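Local structure of N-isopropylammelide isopropylaminohydrolase (Burkholderia multivorans ATCC 17616, 6NBO) at residues A[209-215]-A[240-246]. The protein is a member of the amidohydrolase family of metal-dependent enzymes, built on a TIM barrel that holds zinc ions. Residues are numbered along the deposited sequence.
Sequences ERYGRGL and LGMQHKV. With EDO (1,2-ethanediol), chain K.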
loop_
_atom_site.group_PDB
_atom_site.type_symbol
_atom_site.label_atom_id
_atom_site.label_comp_id
_atom_site.label_asym_id
_atom_site.label_seq_id
_atom_site.Cartn_x
_atom_site.Cartn_y
_atom_site.Cartn_z
ATOM N N GLU A 209 -5.892 5.211 -20.272
ATOM C CA GLU A 209 -6.333 6.493 -20.809
ATOM C C GLU A 209 -7.810 6.450 -21.172
ATOM O O GLU A 209 -8.534 7.431 -20.977
ATOM C CB GLU A 209 -5.491 6.862 -22.033
ATOM C CG GLU A 209 -5.857 8.189 -22.681
ATOM C CD GLU A 209 -5.042 9.351 -22.136
ATOM O OE1 GLU A 209 -4.529 9.249 -20.999
ATOM O OE2 GLU A 209 -4.911 10.364 -22.856
ATOM N N ARG A 210 -8.272 5.311 -21.689
ATOM C CA ARG A 210 -9.671 5.189 -22.084
ATOM C C ARG A 210 -10.609 5.345 -20.895
ATOM O O ARG A 210 -11.694 5.921 -21.030
ATOM C CB ARG A 210 -9.903 3.845 -22.771
ATOM C CG ARG A 210 -11.370 3.459 -22.923
ATOM C CD ARG A 210 -11.554 2.549 -24.124
ATOM N NE ARG A 210 -10.511 1.531 -24.169
ATOM C CZ ARG A 210 -10.717 0.234 -23.974
ATOM N NH1 ARG A 210 -11.942 -0.225 -23.740
ATOM N NH2 ARG A 210 -9.695 -0.604 -24.026
ATOM N N TYR A 211 -10.217 4.848 -19.727
ATOM C CA TYR A 211 -11.032 4.965 -18.529
ATOM C C TYR A 211 -10.585 6.110 -17.633
ATOM O O TYR A 211 -11.164 6.298 -16.560
ATOM C CB TYR A 211 -11.014 3.632 -17.757
ATOM C CG TYR A 211 -11.786 2.576 -18.519
ATOM C CD1 TYR A 211 -11.174 1.814 -19.501
ATOM C CD2 TYR A 211 -13.154 2.399 -18.308
ATOM C CE1 TYR A 211 -11.891 0.873 -20.225
ATOM C CE2 TYR A 211 -13.880 1.471 -19.022
ATOM C CZ TYR A 211 -13.249 0.710 -19.982
ATOM O OH TYR A 211 -13.979 -0.218 -20.693
ATOM N N GLY A 212 -9.597 6.887 -18.060
ATOM C CA GLY A 212 -9.089 7.993 -17.268
ATOM C C GLY A 212 -8.461 7.573 -15.959
ATOM O O GLY A 212 -8.568 8.296 -14.959
ATOM N N ARG A 213 -7.795 6.425 -15.936
ATOM C CA ARG A 213 -7.263 5.880 -14.695
ATOM C C ARG A 213 -5.746 5.950 -14.685
ATOM O O ARG A 213 -5.097 6.056 -15.728
ATOM C CB ARG A 213 -7.690 4.423 -14.485
ATOM C CG ARG A 213 -9.170 4.172 -14.625
ATOM C CD ARG A 213 -10.013 4.871 -13.571
ATOM N NE ARG A 213 -11.416 4.615 -13.875
ATOM C CZ ARG A 213 -12.043 3.490 -13.555
ATOM N NH1 ARG A 213 -11.396 2.537 -12.898
ATOM N NH2 ARG A 213 -13.309 3.313 -13.893
ATOM N N GLY A 214 -5.194 5.880 -13.479
ATOM C CA GLY A 214 -3.770 5.750 -13.306
ATOM C C GLY A 214 -3.316 4.309 -13.428
ATOM O O GLY A 214 -4.107 3.383 -13.624
ATOM N N LEU A 215 -1.999 4.124 -13.299
ATOM C CA LEU A 215 -1.377 2.811 -13.403
ATOM C C LEU A 215 -0.413 2.601 -12.247
ATOM O O LEU A 215 0.194 3.549 -11.737
ATOM C CB LEU A 215 -0.603 2.634 -14.719
ATOM C CG LEU A 215 -1.409 2.844 -15.999
ATOM C CD1 LEU A 215 -1.255 4.281 -16.491
ATOM C CD2 LEU A 215 -0.950 1.858 -17.032
ATOM N N LEU A 240 1.469 11.644 -22.298
ATOM C CA LEU A 240 0.035 11.684 -22.038
ATOM C C LEU A 240 -0.350 12.640 -20.913
ATOM O O LEU A 240 -1.529 12.707 -20.551
ATOM C CB LEU A 240 -0.477 10.279 -21.721
ATOM C CG LEU A 240 -0.343 9.305 -22.891
ATOM C CD1 LEU A 240 -0.764 7.901 -22.480
ATOM C CD2 LEU A 240 -1.171 9.797 -24.072
ATOM N N GLY A 241 0.607 13.379 -20.359
ATOM C CA GLY A 241 0.301 14.265 -19.246
ATOM C C GLY A 241 -0.282 13.551 -18.045
ATOM O O GLY A 241 -1.179 14.085 -17.383
ATOM N N MET A 242 0.210 12.354 -17.742
ATOM C CA MET A 242 -0.346 11.570 -16.637
ATOM C C MET A 242 0.386 11.839 -15.327
ATOM O O MET A 242 0.851 10.942 -14.624
ATOM C CB MET A 242 -0.344 10.095 -16.995
ATOM C CG MET A 242 -1.368 9.786 -18.069
ATOM S SD MET A 242 -1.646 8.043 -18.298
ATOM C CE MET A 242 -2.477 7.631 -16.765
ATOM N N GLN A 243 0.426 13.129 -15.005
ATOM C CA GLN A 243 1.028 13.650 -13.788
ATOM C C GLN A 243 0.428 13.021 -12.541
ATOM O O GLN A 243 -0.790 13.039 -12.346
ATOM C CB GLN A 243 0.810 15.165 -13.757
ATOM C CG GLN A 243 1.602 15.905 -12.722
ATOM C CD GLN A 243 3.066 15.968 -13.072
ATOM O OE1 GLN A 243 3.457 15.642 -14.193
ATOM N NE2 GLN A 243 3.891 16.382 -12.113
ATOM N N HIS A 244 1.296 12.493 -11.676
ATOM C CA HIS A 244 0.864 11.935 -10.399
ATOM C C HIS A 244 -0.177 10.828 -10.583
ATOM O O HIS A 244 -1.033 10.626 -9.717
ATOM C CB HIS A 244 0.311 13.033 -9.470
ATOM C CG HIS A 244 1.316 14.077 -9.065
ATOM N ND1 HIS A 244 1.473 15.267 -9.742
ATOM C CD2 HIS A 244 2.181 14.130 -8.023
ATOM C CE1 HIS A 244 2.405 15.997 -9.154
ATOM N NE2 HIS A 244 2.851 15.332 -8.107
ATOM N N LYS A 245 -0.137 10.127 -11.706
ATOM C CA LYS A 245 -1.051 9.019 -11.943
ATOM C C LYS A 245 -0.345 7.695 -12.189
ATOM O O LYS A 245 -1.021 6.687 -12.425
ATOM C CB LYS A 245 -1.970 9.332 -13.130
ATOM C CG LYS A 245 -3.114 10.270 -12.764
ATOM C CD LYS A 245 -3.980 10.578 -13.967
ATOM C CE LYS A 245 -5.401 10.067 -13.792
ATOM N NZ LYS A 245 -6.221 10.360 -15.006
ATOM N N VAL A 246 0.986 7.650 -12.127
ATOM C CA VAL A 246 1.730 6.416 -12.372
ATOM C C VAL A 246 2.584 6.094 -11.152
ATOM O O VAL A 246 3.227 6.979 -10.580
ATOM C CB VAL A 246 2.600 6.533 -13.646
ATOM C CG1 VAL A 246 3.526 5.308 -13.795
ATOM C CG2 VAL A 246 1.714 6.674 -14.870
HETATM C C1 EDO K . -6.239 7.465 -10.341
HETATM O O1 EDO K . -6.883 7.126 -11.563
HETATM C C2 EDO K . -4.832 7.976 -10.577
HETATM O O2 EDO K . -4.224 8.058 -9.290
HETATM O O HOH W 1 -5.634 8.407 -17.476
#
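Two hydrogen bonds join these segments. Leu215 N donates to Lys245 O (2.9 Å), the first backbone link between two parallel strands, and Lys245 NZ reaches back to Gly212 O (3.1 Å). A long, flexible lysine suits this place: its chain spans the gap between the loops while its ammonium stays near solvent, where a water bridges NZ to Arg213 O. Leu215 pairs with Val246 as a parallel bridge, and Val246 CA adds a CA-H...O contact to Leu215 O (3.3 Å). Gly214 CA lies only 3.0 Å from Lys245 O; a CB here would clash with that oxygen. On the barrel's outer layer, Met242 bends its flexible thioether so that CE touches Leu215 CD1 (3.6 Å), while Val246 CG2 meets the same CD1 at 4.1 Å; Phe205 of helix 197-211 also packs against Leu215 and Met242. Farther out, the Glu209 carboxylate approaches Leu240 CD2, with OE2 at 4.0 Å. Gly212 and Gly241 end their helices in Schellman motifs, where the positive phi favours glycine. Two successive helix-to-strand turns thus lie side by side, leading into neighbouring parallel strands 215-219 and 246-250, the repeating beta-alpha-beta arrangement of a TIM barrel; the second strand ends at the zinc ligand His250.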